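Local coordinates for aluminum resistance protein (Clostridium novyi, PDB 3I16) that probably acts as a pyridoxal-5'-phosphate-dependent carbon-sulfur lyase of the methionine gamma-lyase family, with a suggested role in aluminium resistance, at residues 92-97 with 269-274; 106-111 with 214-219; 308-313 with 416-421; 347-352 with 375-380. All coordinates share one frame; numbering follows the deposited sequence.

Contact 1: residues 92-97 with 269-274. With EDO (1,2-ethanediol), chain R; EDO (1,2-ethanediol), chain K.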
# COMPACT_ATOMS: atom_id res chain seq x y z
N LEU B 92 -15.43 15.56 8.05
CA LEU B 92 -14.25 14.90 8.59
C LEU B 92 -14.32 13.46 8.09
O LEU B 92 -15.15 12.68 8.58
CB LEU B 92 -14.26 14.96 10.11
CG LEU B 92 -13.10 14.32 10.89
CD1 LEU B 92 -11.78 14.98 10.48
CD2 LEU B 92 -13.32 14.42 12.40
N VAL B 93 -13.46 13.13 7.14
CA VAL B 93 -13.42 11.83 6.48
C VAL B 93 -12.04 11.27 6.76
O VAL B 93 -11.02 11.84 6.33
CB VAL B 93 -13.69 11.95 4.98
CG1 VAL B 93 -13.80 10.56 4.32
CG2 VAL B 93 -14.97 12.79 4.74
N ARG B 94 -12.01 10.18 7.51
CA ARG B 94 -10.76 9.61 7.96
C ARG B 94 -10.70 8.09 8.00
O ARG B 94 -11.66 7.44 8.43
CB ARG B 94 -10.48 10.13 9.36
CG ARG B 94 -10.15 11.65 9.47
CD ARG B 94 -8.83 11.99 8.81
NE ARG B 94 -8.43 13.39 9.02
CZ ARG B 94 -8.90 14.43 8.34
NH1 ARG B 94 -9.81 14.29 7.40
NH2 ARG B 94 -8.43 15.65 8.62
N PRO B 95 -9.57 7.51 7.54
CA PRO B 95 -9.38 6.06 7.65
C PRO B 95 -9.20 5.59 9.11
O PRO B 95 -9.40 4.40 9.44
CB PRO B 95 -8.11 5.81 6.84
CG PRO B 95 -7.38 7.11 6.81
CD PRO B 95 -8.45 8.16 6.85
N HIS B 96 -8.87 6.57 9.96
CA HIS B 96 -8.58 6.37 11.37
C HIS B 96 -9.81 5.93 12.21
O HIS B 96 -9.61 5.41 13.31
CB HIS B 96 -7.96 7.67 11.96
CG HIS B 96 -6.72 8.13 11.24
ND1 HIS B 96 -6.75 8.65 9.96
CD2 HIS B 96 -5.43 8.17 11.63
CE1 HIS B 96 -5.52 8.95 9.58
NE2 HIS B 96 -4.70 8.68 10.58
N PHE B 97 -11.05 6.17 11.75
CA PHE B 97 -12.24 5.70 12.48
C PHE B 97 -12.31 4.20 12.24
O PHE B 97 -12.29 3.76 11.09
CB PHE B 97 -13.57 6.31 12.03
CG PHE B 97 -13.73 7.78 12.34
CD1 PHE B 97 -13.98 8.21 13.63
CD2 PHE B 97 -13.73 8.71 11.31
CE1 PHE B 97 -14.15 9.55 13.90
CE2 PHE B 97 -13.88 10.07 11.58
CZ PHE B 97 -14.11 10.49 12.86
N TYR B 269 -11.30 16.84 17.73
CA TYR B 269 -10.51 16.83 18.97
C TYR B 269 -10.70 15.58 19.84
O TYR B 269 -9.88 15.30 20.73
CB TYR B 269 -10.76 18.09 19.78
CG TYR B 269 -10.39 19.35 19.05
CD1 TYR B 269 -9.12 19.50 18.50
CD2 TYR B 269 -11.30 20.39 18.93
CE1 TYR B 269 -8.76 20.65 17.85
CE2 TYR B 269 -10.95 21.55 18.28
CZ TYR B 269 -9.68 21.68 17.75
OH TYR B 269 -9.33 22.82 17.10
N ARG B 270 -11.81 14.87 19.62
CA ARG B 270 -12.03 13.56 20.22
C ARG B 270 -11.35 12.48 19.36
O ARG B 270 -10.80 11.53 19.89
CB ARG B 270 -13.53 13.27 20.37
CG ARG B 270 -13.87 11.82 20.69
CD ARG B 270 -13.34 11.37 22.04
NE ARG B 270 -13.44 9.92 22.17
CZ ARG B 270 -13.60 9.25 23.31
NH1 ARG B 270 -13.74 9.86 24.50
NH2 ARG B 270 -13.64 7.93 23.26
N LEU B 271 -11.42 12.58 18.04
CA LEU B 271 -10.75 11.61 17.17
C LEU B 271 -9.25 11.60 17.47
O LEU B 271 -8.66 10.53 17.49
CB LEU B 271 -11.00 11.89 15.69
CG LEU B 271 -10.21 11.00 14.70
CD1 LEU B 271 -10.56 9.50 14.79
CD2 LEU B 271 -10.42 11.52 13.28
N THR B 272 -8.64 12.78 17.69
CA THR B 272 -7.25 12.88 18.09
C THR B 272 -7.25 13.49 19.51
O THR B 272 -7.74 12.85 20.45
CB THR B 272 -6.37 13.65 17.05
OG1 THR B 272 -6.75 15.04 17.01
CG2 THR B 272 -6.51 13.01 15.67
N VAL B 273 -6.73 14.71 19.64
CA VAL B 273 -6.71 15.43 20.89
C VAL B 273 -6.92 16.94 20.66
O VAL B 273 -6.70 17.45 19.55
CB VAL B 273 -5.36 15.26 21.61
CG1 VAL B 273 -5.19 13.83 22.17
CG2 VAL B 273 -4.22 15.64 20.66
N PRO B 274 -7.35 17.65 21.71
CA PRO B 274 -7.41 19.10 21.65
C PRO B 274 -6.08 19.69 21.21
O PRO B 274 -5.01 19.24 21.65
CB PRO B 274 -7.70 19.48 23.10
CG PRO B 274 -8.61 18.36 23.57
CD PRO B 274 -8.06 17.12 22.90
C1 EDO R . -13.25 11.75 27.31
O1 EDO R . -12.10 11.14 26.73
C2 EDO R . -13.41 13.08 26.59
O2 EDO R . -13.77 12.80 25.23
C1 EDO K . -12.11 7.64 28.31
O1 EDO K . -11.47 8.85 27.86
C2 EDO K . -12.76 6.90 27.15
O2 EDO K . -13.84 7.63 26.54

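Contact 2: residues 106-111 with 214-219. With PLP (pyridoxal-5'-phosphate), chain J; EDO (1,2-ethanediol), chain S.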
# COMPACT_ATOMS: atom_id res chain seq x y z
N ALA B 106 -17.35 9.60 18.59
CA ALA B 106 -16.51 10.79 18.50
C ALA B 106 -17.41 12.04 18.42
O ALA B 106 -17.09 13.06 19.03
CB ALA B 106 -15.56 10.72 17.33
N ALA B 107 -18.51 11.96 17.66
CA ALA B 107 -19.48 13.06 17.56
C ALA B 107 -20.04 13.46 18.93
O ALA B 107 -20.10 14.65 19.27
CB ALA B 107 -20.66 12.67 16.63
N LEU B 108 -20.43 12.45 19.70
CA LEU B 108 -21.05 12.67 21.00
C LEU B 108 -20.04 13.19 22.03
O LEU B 108 -20.25 14.25 22.63
CB LEU B 108 -21.72 11.38 21.47
CG LEU B 108 -22.89 10.88 20.61
CD1 LEU B 108 -23.33 9.47 21.04
CD2 LEU B 108 -24.08 11.85 20.61
N PHE B 109 -18.95 12.47 22.24
CA PHE B 109 -17.91 12.96 23.16
C PHE B 109 -17.37 14.31 22.71
O PHE B 109 -17.03 15.16 23.54
CB PHE B 109 -16.74 11.99 23.28
CG PHE B 109 -16.97 10.85 24.24
CD1 PHE B 109 -16.82 11.01 25.60
CD2 PHE B 109 -17.29 9.59 23.76
CE1 PHE B 109 -16.99 9.96 26.47
CE2 PHE B 109 -17.47 8.53 24.62
CZ PHE B 109 -17.34 8.72 25.97
N GLY B 110 -17.28 14.51 21.39
CA GLY B 110 -16.76 15.76 20.87
C GLY B 110 -17.67 16.94 21.17
O GLY B 110 -17.19 18.03 21.51
N ASN B 111 -18.99 16.71 21.11
CA ASN B 111 -19.96 17.78 21.29
C ASN B 111 -20.68 17.91 22.63
O ASN B 111 -21.47 18.85 22.79
CB ASN B 111 -20.96 17.77 20.12
CG ASN B 111 -20.32 18.20 18.81
OD1 ASN B 111 -20.30 19.39 18.48
ND2 ASN B 111 -19.72 17.24 18.08
N ILE B 214 -28.11 20.86 19.31
CA ILE B 214 -27.46 20.22 18.17
C ILE B 214 -28.32 19.02 17.74
O ILE B 214 -28.67 18.15 18.56
CB ILE B 214 -26.04 19.72 18.53
CG1 ILE B 214 -25.14 20.89 18.91
CG2 ILE B 214 -25.40 18.92 17.39
CD1 ILE B 214 -25.11 22.03 17.87
N CYS B 215 -28.71 19.01 16.48
CA CYS B 215 -29.44 17.88 15.92
C CYS B 215 -28.45 16.97 15.19
O CYS B 215 -27.95 17.32 14.11
CB CYS B 215 -30.55 18.39 15.03
SG CYS B 215 -31.92 19.05 16.05
N PHE B 216 -28.17 15.83 15.81
CA PHE B 216 -27.22 14.84 15.31
C PHE B 216 -27.90 13.59 14.73
O PHE B 216 -28.69 12.95 15.40
CB PHE B 216 -26.26 14.45 16.44
CG PHE B 216 -25.29 13.35 16.09
CD1 PHE B 216 -24.45 13.47 14.99
CD2 PHE B 216 -25.16 12.23 16.90
CE1 PHE B 216 -23.56 12.46 14.66
CE2 PHE B 216 -24.23 11.22 16.60
CZ PHE B 216 -23.43 11.34 15.48
N VAL B 217 -27.56 13.24 13.49
CA VAL B 217 -28.13 12.05 12.87
C VAL B 217 -27.09 11.00 12.55
O VAL B 217 -26.06 11.28 11.93
CB VAL B 217 -28.86 12.38 11.55
CG1 VAL B 217 -29.52 11.09 10.98
CG2 VAL B 217 -29.91 13.47 11.77
N ASP B 218 -27.38 9.79 13.00
CA ASP B 218 -26.64 8.56 12.67
C ASP B 218 -27.20 8.21 11.31
O ASP B 218 -28.34 7.74 11.21
CB ASP B 218 -26.99 7.47 13.69
CG ASP B 218 -26.46 6.09 13.33
OD1 ASP B 218 -25.94 5.87 12.21
OD2 ASP B 218 -26.56 5.21 14.21
N ASN B 219 -26.41 8.45 10.28
CA ASN B 219 -26.83 8.30 8.90
C ASN B 219 -26.48 6.95 8.26
O ASN B 219 -26.78 6.73 7.08
CB ASN B 219 -26.21 9.44 8.06
CG ASN B 219 -27.04 9.76 6.82
OD1 ASN B 219 -28.26 9.75 6.88
ND2 ASN B 219 -26.38 10.07 5.69
N1 PLP J . -25.81 2.90 13.63
C2 PLP J . -26.61 2.09 12.88
C2A PLP J . -28.09 2.32 12.87
C3 PLP J . -26.02 1.07 12.14
O3 PLP J . -26.83 0.26 11.38
C4 PLP J . -24.63 0.87 12.17
C5 PLP J . -23.83 1.70 12.95
C6 PLP J . -24.44 2.71 13.66
C5A PLP J . -22.32 1.58 13.02
O4P PLP J . -21.90 0.26 13.15
P PLP J . -20.35 -0.25 13.03
O1P PLP J . -19.61 0.24 11.79
O2P PLP J . -20.52 -1.75 12.89
O3P PLP J . -19.59 0.18 14.27
C1 EDO S . -12.11 15.95 23.18
O1 EDO S . -11.43 15.63 24.39
C2 EDO S . -13.61 16.12 23.39
O2 EDO S . -14.33 14.88 23.56

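Contact 3: residues 308-313 with 416-421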
# COMPACT_ATOMS: atom_id res chain seq x y z
N ALA B 308 -32.50 -5.58 -1.76
CA ALA B 308 -33.40 -5.56 -0.60
C ALA B 308 -34.87 -5.69 -1.02
O ALA B 308 -35.65 -6.44 -0.41
CB ALA B 308 -33.20 -4.28 0.23
N ILE B 309 -35.24 -4.97 -2.08
CA ILE B 309 -36.62 -4.98 -2.57
C ILE B 309 -36.97 -6.36 -3.12
O ILE B 309 -38.05 -6.89 -2.85
CB ILE B 309 -36.85 -3.87 -3.64
CG1 ILE B 309 -36.61 -2.47 -3.00
CG2 ILE B 309 -38.23 -3.98 -4.21
CD1 ILE B 309 -36.52 -1.29 -3.99
N LEU B 310 -36.07 -6.95 -3.90
CA LEU B 310 -36.27 -8.31 -4.40
C LEU B 310 -36.41 -9.30 -3.22
O LEU B 310 -37.26 -10.17 -3.25
CB LEU B 310 -35.11 -8.75 -5.27
CG LEU B 310 -35.00 -10.24 -5.61
CD1 LEU B 310 -36.18 -10.68 -6.44
CD2 LEU B 310 -33.66 -10.49 -6.33
N CYS B 311 -35.53 -9.18 -2.23
CA CYS B 311 -35.57 -10.04 -1.07
C CYS B 311 -36.94 -9.89 -0.40
O CYS B 311 -37.57 -10.87 -0.12
CB CYS B 311 -34.46 -9.67 -0.09
SG CYS B 311 -34.46 -10.72 1.39
N SER B 312 -37.39 -8.65 -0.21
CA SER B 312 -38.70 -8.41 0.39
C SER B 312 -39.82 -9.17 -0.32
O SER B 312 -40.60 -9.94 0.31
CB SER B 312 -39.01 -6.91 0.36
OG SER B 312 -40.30 -6.60 0.88
N ARG B 313 -39.92 -8.98 -1.63
CA ARG B 313 -41.03 -9.59 -2.36
C ARG B 313 -40.88 -11.12 -2.49
O ARG B 313 -41.85 -11.82 -2.29
CB ARG B 313 -41.21 -8.93 -3.73
CG ARG B 313 -42.44 -9.40 -4.50
CD ARG B 313 -43.72 -9.27 -3.68
NE ARG B 313 -44.88 -9.43 -4.54
CZ ARG B 313 -46.15 -9.36 -4.15
NH1 ARG B 313 -46.47 -9.12 -2.89
NH2 ARG B 313 -47.10 -9.53 -5.07
N ILE B 416 -28.42 -13.67 -6.85
CA ILE B 416 -27.90 -15.04 -6.81
C ILE B 416 -27.83 -15.54 -5.37
O ILE B 416 -28.28 -16.65 -5.06
CB ILE B 416 -26.49 -15.13 -7.46
CG1 ILE B 416 -26.54 -14.83 -8.96
CG2 ILE B 416 -25.86 -16.52 -7.21
CD1 ILE B 416 -25.17 -14.35 -9.52
N GLY B 417 -27.33 -14.70 -4.46
CA GLY B 417 -27.27 -15.06 -3.04
C GLY B 417 -28.61 -15.35 -2.40
O GLY B 417 -28.74 -16.29 -1.61
N ILE B 418 -29.61 -14.54 -2.74
CA ILE B 418 -30.96 -14.68 -2.21
C ILE B 418 -31.53 -16.01 -2.69
O ILE B 418 -32.12 -16.76 -1.91
CB ILE B 418 -31.86 -13.47 -2.63
CG1 ILE B 418 -31.42 -12.18 -1.88
CG2 ILE B 418 -33.27 -13.72 -2.28
CD1 ILE B 418 -31.91 -10.87 -2.54
N LEU B 419 -31.31 -16.33 -3.96
CA LEU B 419 -31.80 -17.59 -4.52
C LEU B 419 -31.17 -18.83 -3.84
O LEU B 419 -31.87 -19.81 -3.56
CB LEU B 419 -31.60 -17.64 -6.04
CG LEU B 419 -32.36 -16.59 -6.91
CD1 LEU B 419 -32.17 -16.89 -8.39
CD2 LEU B 419 -33.83 -16.55 -6.58
N ILE B 420 -29.85 -18.78 -3.63
CA ILE B 420 -29.09 -19.82 -2.96
C ILE B 420 -29.65 -20.01 -1.55
O ILE B 420 -30.03 -21.12 -1.18
CB ILE B 420 -27.54 -19.47 -2.91
CG1 ILE B 420 -26.93 -19.53 -4.31
CG2 ILE B 420 -26.78 -20.44 -1.98
CD1 ILE B 420 -25.52 -18.92 -4.43
N ALA B 421 -29.78 -18.90 -0.81
CA ALA B 421 -30.27 -18.94 0.57
C ALA B 421 -31.71 -19.45 0.67
O ALA B 421 -32.00 -20.36 1.45
CB ALA B 421 -30.13 -17.54 1.21

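Contact 4: residues 347-352 with 375-380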
# COMPACT_ATOMS: atom_id res chain seq x y z
N GLU B 347 -29.99 -21.29 8.90
CA GLU B 347 -29.86 -21.84 7.57
C GLU B 347 -29.88 -20.77 6.47
O GLU B 347 -29.15 -20.87 5.47
CB GLU B 347 -30.97 -22.85 7.32
CG GLU B 347 -30.68 -24.16 7.98
CD GLU B 347 -29.43 -24.79 7.39
OE1 GLU B 347 -29.51 -25.23 6.22
OE2 GLU B 347 -28.38 -24.80 8.09
N PHE B 348 -30.72 -19.75 6.64
CA PHE B 348 -30.80 -18.69 5.64
C PHE B 348 -29.48 -17.95 5.58
O PHE B 348 -28.94 -17.71 4.48
CB PHE B 348 -31.95 -17.72 5.94
CG PHE B 348 -32.02 -16.56 4.99
CD1 PHE B 348 -32.62 -16.71 3.76
CD2 PHE B 348 -31.52 -15.32 5.34
CE1 PHE B 348 -32.72 -15.64 2.90
CE2 PHE B 348 -31.61 -14.24 4.47
CZ PHE B 348 -32.21 -14.42 3.26
N CYS B 349 -28.96 -17.58 6.76
CA CYS B 349 -27.71 -16.84 6.85
C CYS B 349 -26.56 -17.68 6.31
O CYS B 349 -25.63 -17.13 5.73
CB CYS B 349 -27.39 -16.43 8.30
SG CYS B 349 -28.42 -15.11 8.98
N LYS B 350 -26.63 -18.98 6.50
CA LYS B 350 -25.59 -19.87 5.99
C LYS B 350 -25.64 -19.86 4.47
O LYS B 350 -24.60 -19.87 3.81
CB LYS B 350 -25.73 -21.28 6.57
CG LYS B 350 -25.24 -21.39 8.05
CD LYS B 350 -25.44 -22.81 8.61
CE LYS B 350 -24.95 -22.94 10.06
NZ LYS B 350 -23.58 -22.43 10.26
N GLY B 351 -26.86 -19.83 3.93
CA GLY B 351 -27.07 -19.73 2.50
C GLY B 351 -26.42 -18.49 1.93
O GLY B 351 -25.74 -18.57 0.91
N ILE B 352 -26.59 -17.36 2.61
CA ILE B 352 -25.98 -16.11 2.19
C ILE B 352 -24.45 -16.21 2.17
O ILE B 352 -23.81 -15.71 1.24
CB ILE B 352 -26.46 -14.91 3.05
CG1 ILE B 352 -27.96 -14.68 2.84
CG2 ILE B 352 -25.68 -13.61 2.70
CD1 ILE B 352 -28.37 -14.44 1.36
N GLN B 375 -25.85 -13.15 21.18
CA GLN B 375 -25.00 -13.63 20.11
C GLN B 375 -25.73 -13.48 18.79
O GLN B 375 -26.92 -13.82 18.65
CB GLN B 375 -24.55 -15.08 20.32
CG GLN B 375 -23.48 -15.20 21.39
CD GLN B 375 -22.74 -16.51 21.34
OE1 GLN B 375 -23.17 -17.46 20.68
NE2 GLN B 375 -21.61 -16.58 22.04
N VAL B 376 -24.98 -12.95 17.83
CA VAL B 376 -25.45 -12.71 16.49
C VAL B 376 -24.66 -13.56 15.50
O VAL B 376 -23.45 -13.78 15.66
CB VAL B 376 -25.26 -11.24 16.12
CG1 VAL B 376 -25.96 -10.95 14.79
CG2 VAL B 376 -25.78 -10.32 17.24
N ILE B 377 -25.36 -14.05 14.50
CA ILE B 377 -24.77 -14.79 13.40
C ILE B 377 -24.66 -13.79 12.26
O ILE B 377 -25.60 -13.04 12.02
CB ILE B 377 -25.62 -16.00 13.02
CG1 ILE B 377 -24.97 -16.77 11.86
CG2 ILE B 377 -27.03 -15.59 12.67
CD1 ILE B 377 -25.60 -18.05 11.60
N MSE B 378 -23.49 -13.70 11.62
CA MSE B 378 -23.33 -12.81 10.47
C MSE B 378 -22.80 -13.59 9.26
O MSE B 378 -21.90 -14.42 9.40
CB MSE B 378 -22.43 -11.59 10.77
CG MSE B 378 -22.41 -10.55 9.55
SE MSE B 378 -21.36 -8.83 9.69
CE MSE B 378 -21.76 -8.00 7.94
N ALA B 379 -23.41 -13.36 8.10
CA ALA B 379 -22.92 -13.87 6.83
C ALA B 379 -22.13 -12.68 6.32
O ALA B 379 -22.70 -11.59 6.16
CB ALA B 379 -24.06 -14.18 5.90
N ALA B 380 -20.83 -12.85 6.07
CA ALA B 380 -20.02 -11.72 5.60
C ALA B 380 -18.84 -12.12 4.68
O ALA B 380 -17.69 -11.75 4.93
CB ALA B 380 -19.52 -10.94 6.80

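Contact 1: residues 92-97 with 269-274
Leu271, at the C-terminal end of helix 261-271, meets four residues of segment 92-97 through its two methyl groups, its CG anti to the backbone N (chi1 174°) and carrying both across. The interaction with Phe97 is CH-pi: CD1 of Leu271 lies 4.0 Å from the centroid of the Phe97 ring and 25° off the ring normal. The methyl is over a face but displaced toward the rim, and Leu271 CD1 comes within 3.7 Å of Phe97 CE1.

The other contacts are van der Waals packing. Leu271 CD2 rests on the aliphatic root of Arg94, 3.8 Å from Arg94 CG, and approaches Leu92 CD2 at 4.2 Å. A type I turn from Arg94 to Phe97 folds the phenyl ring back beside its own strand, which lets one leucine touch both. That strand, 90-94, is the edge strand of the seven-stranded mixed sheet found in the large domain of fold-type I pyridoxal-phosphate enzymes. The Phe97 side chain lies about 9 Å from the bound cofactor.

The hydrogen bonds are made beside this packing, not across it. Arg94 NH1 donates to Val93 O at 2.9 Å, approaching from above the carbonyl plane (51° out of it), and also forms a salt bridge with Asp79. Leu92 CD1 lies over the centre of the Arg94 guanidinium, 3.6 Å above its plane. The Arg270 side chain leaves the helix at roughly a right angle to that of Leu271. Its NH1 hydrogen-bonds two ethanediol molecules, while its NH2 reaches Thr272 O of the second subunit, and the reciprocal bond is also made.

Contact 2: residues 106-111 with 214-219
Helix 100-111 passes over strand 214-218 with Ala107 CA and Phe216 CA 8.3 Å apart, the closest pair of alpha carbons between the two segments, and no hydrogen bond joins their backbones. That separation is bridged by the Phe216 ring. Its CG is anti to the backbone N (chi1 175°), which stands the ring up from the strand toward the helix. Ala107 CB meets the far end of the ring obliquely, and its 3.3 Å approach to Phe216 CZ marks tight packing. Leu108 comes from the next position of the helix, its side chain crossing that of Phe216 at about a right angle, with Leu108 CD2 3.9 Å from Phe216 CD2.

This is helix-on-sheet packing in the large domain of a fold-type I pyridoxal-phosphate enzyme, where strand 214-218 lies centrally in the mixed sheet. Both elements also lead to the cofactor. Helix 100-111 begins at Gly100 and Thr101, which hydrogen-bond the cofactor, and the strand ends at Asp218, whose OD2 faces the pyridine nitrogen N1. That nitrogen-carboxylate pairing is characteristic of the fold type, although the modelled Asp218 OD2 to N1 distance of 2.5 Å is very short and its exact value is doubtful.

The last turn of the helix is secured by Asn111. Its ND2 donates to Ala107 O at 2.9 Å with an N-H...O angle of 166°, in the carbonyl plane and on a lone pair. Because Asn111 N binds Ala107 O as well, at 3.0 Å, this one carbonyl receives two donors from the same residue.

Contact 3: residues 308-313 with 416-421
Ile418 reaches from helix 411-425 to Leu310 and Cys311 on helix 287-318, and the contact can be read along its side chain. CB makes no close approach to the facing segment; from it the two branches part. The shorter branch, CG2, is anti to the backbone N and takes no share in the closest contacts. The longer branch starts with CG1 beside the backbone N (chi1 -70°), and this atom already lies 4.3 Å from Cys311 CB. An extended second torsion (chi2 161°) then pushes CD1 onward to the facing helix, and this terminal methyl does most of the touching. It comes within 3.7 Å of Cys311 CB and 4.0 Å of Cys311 N, so it bears on the helix surface itself. Leu310 borders the same methyl, with Leu310 CD2 4.2 Å from Ile418 CD1, their side chains crossing obliquely.

The small residue Cys311 lets the helices come near: the alpha carbons of Cys311 and Ile418 are 6.6 Å apart. Its SG is anti to the backbone N, so the cysteine meets Ile418 through CB rather than sulfur. No hydrogen bond passes between the segments, and 146 Å² of surface is buried in all, which describes a small helix-helix contact made by van der Waals packing away from the cofactor.

Around it, Cys311 also packs on Gln335 and Ile337 of strand 335-338, Leu310 on Ile30 of helix 17-54, and Ala421, one turn beyond Ile418, on Phe348 and Ile352 of helix 342-354.

Contact 4: residues 347-352 with 375-380
Cys349 and Ala379 bring their alpha carbons to 5.6 Å where helix 347-352 lies along strand 376-379; the short axes approach to 7.5 Å, and helix and strand run in the same general direction, splayed by 28°. The closest side-chain approach belongs to Ala379, whose CB lies 3.3 Å from Cys349 O. A bare methyl thus sits directly against the backbone of the helix, which accounts for the short spacing. One turn farther on, Ile352 covers the same methyl with its CG2 branch, 3.6 Å from Ala379 CB, while its longer branch leads off toward Ala421 of helix 411-425.

Strand 376-379 belongs to the six-stranded antiparallel sheet of the C-terminal part of the chain, and helix 342-354 packs on one face of that sheet. Alternation along the strand gives this face Ile377 and Ala379, whereas the CB of the selenomethionine Met378 points away from the helix.

Ile377 fills the wider part of the interface with both branches. Its CG1 is anti to the backbone N (chi1 -180°), which forces CG2 in between the backbone N and the carbonyl carbon. From there, Ile377 CG2 meets Cys349 SG at 4.0 Å, and CD1, at the end of the extended longer branch, reaches Cys349 CB at 4.1 Å. The cysteine is thereby touched at both its side-chain atoms by one isoleucine. Beyond this apolar patch, Ala380 N is hydrogen-bonded to OE1 of Gln353, the next helix residue, and Lys350 forms a salt bridge with Glu365.

The four contacts fall into two pairs. Contacts 1 and 2, with centres 13 Å apart, belong to the mixed sheet of the cofactor-binding large domain; they touch where Arg270 and Phe97 pack on helix 100-111, and contact 2 is nested along the chain inside the loop closed by contact 1. Contacts 3 and 4 follow in series, contact 4 nested within contact 3. Their centres are 14 Å apart, and helices 342-354 and 411-425 pack together between them beside the antiparallel sheet. Centres of different pairs are 31 to 37 Å apart. One pair therefore joins parts of the cofactor-bearing region and its subunit interface, the other the C-terminal packing away from the cofactor.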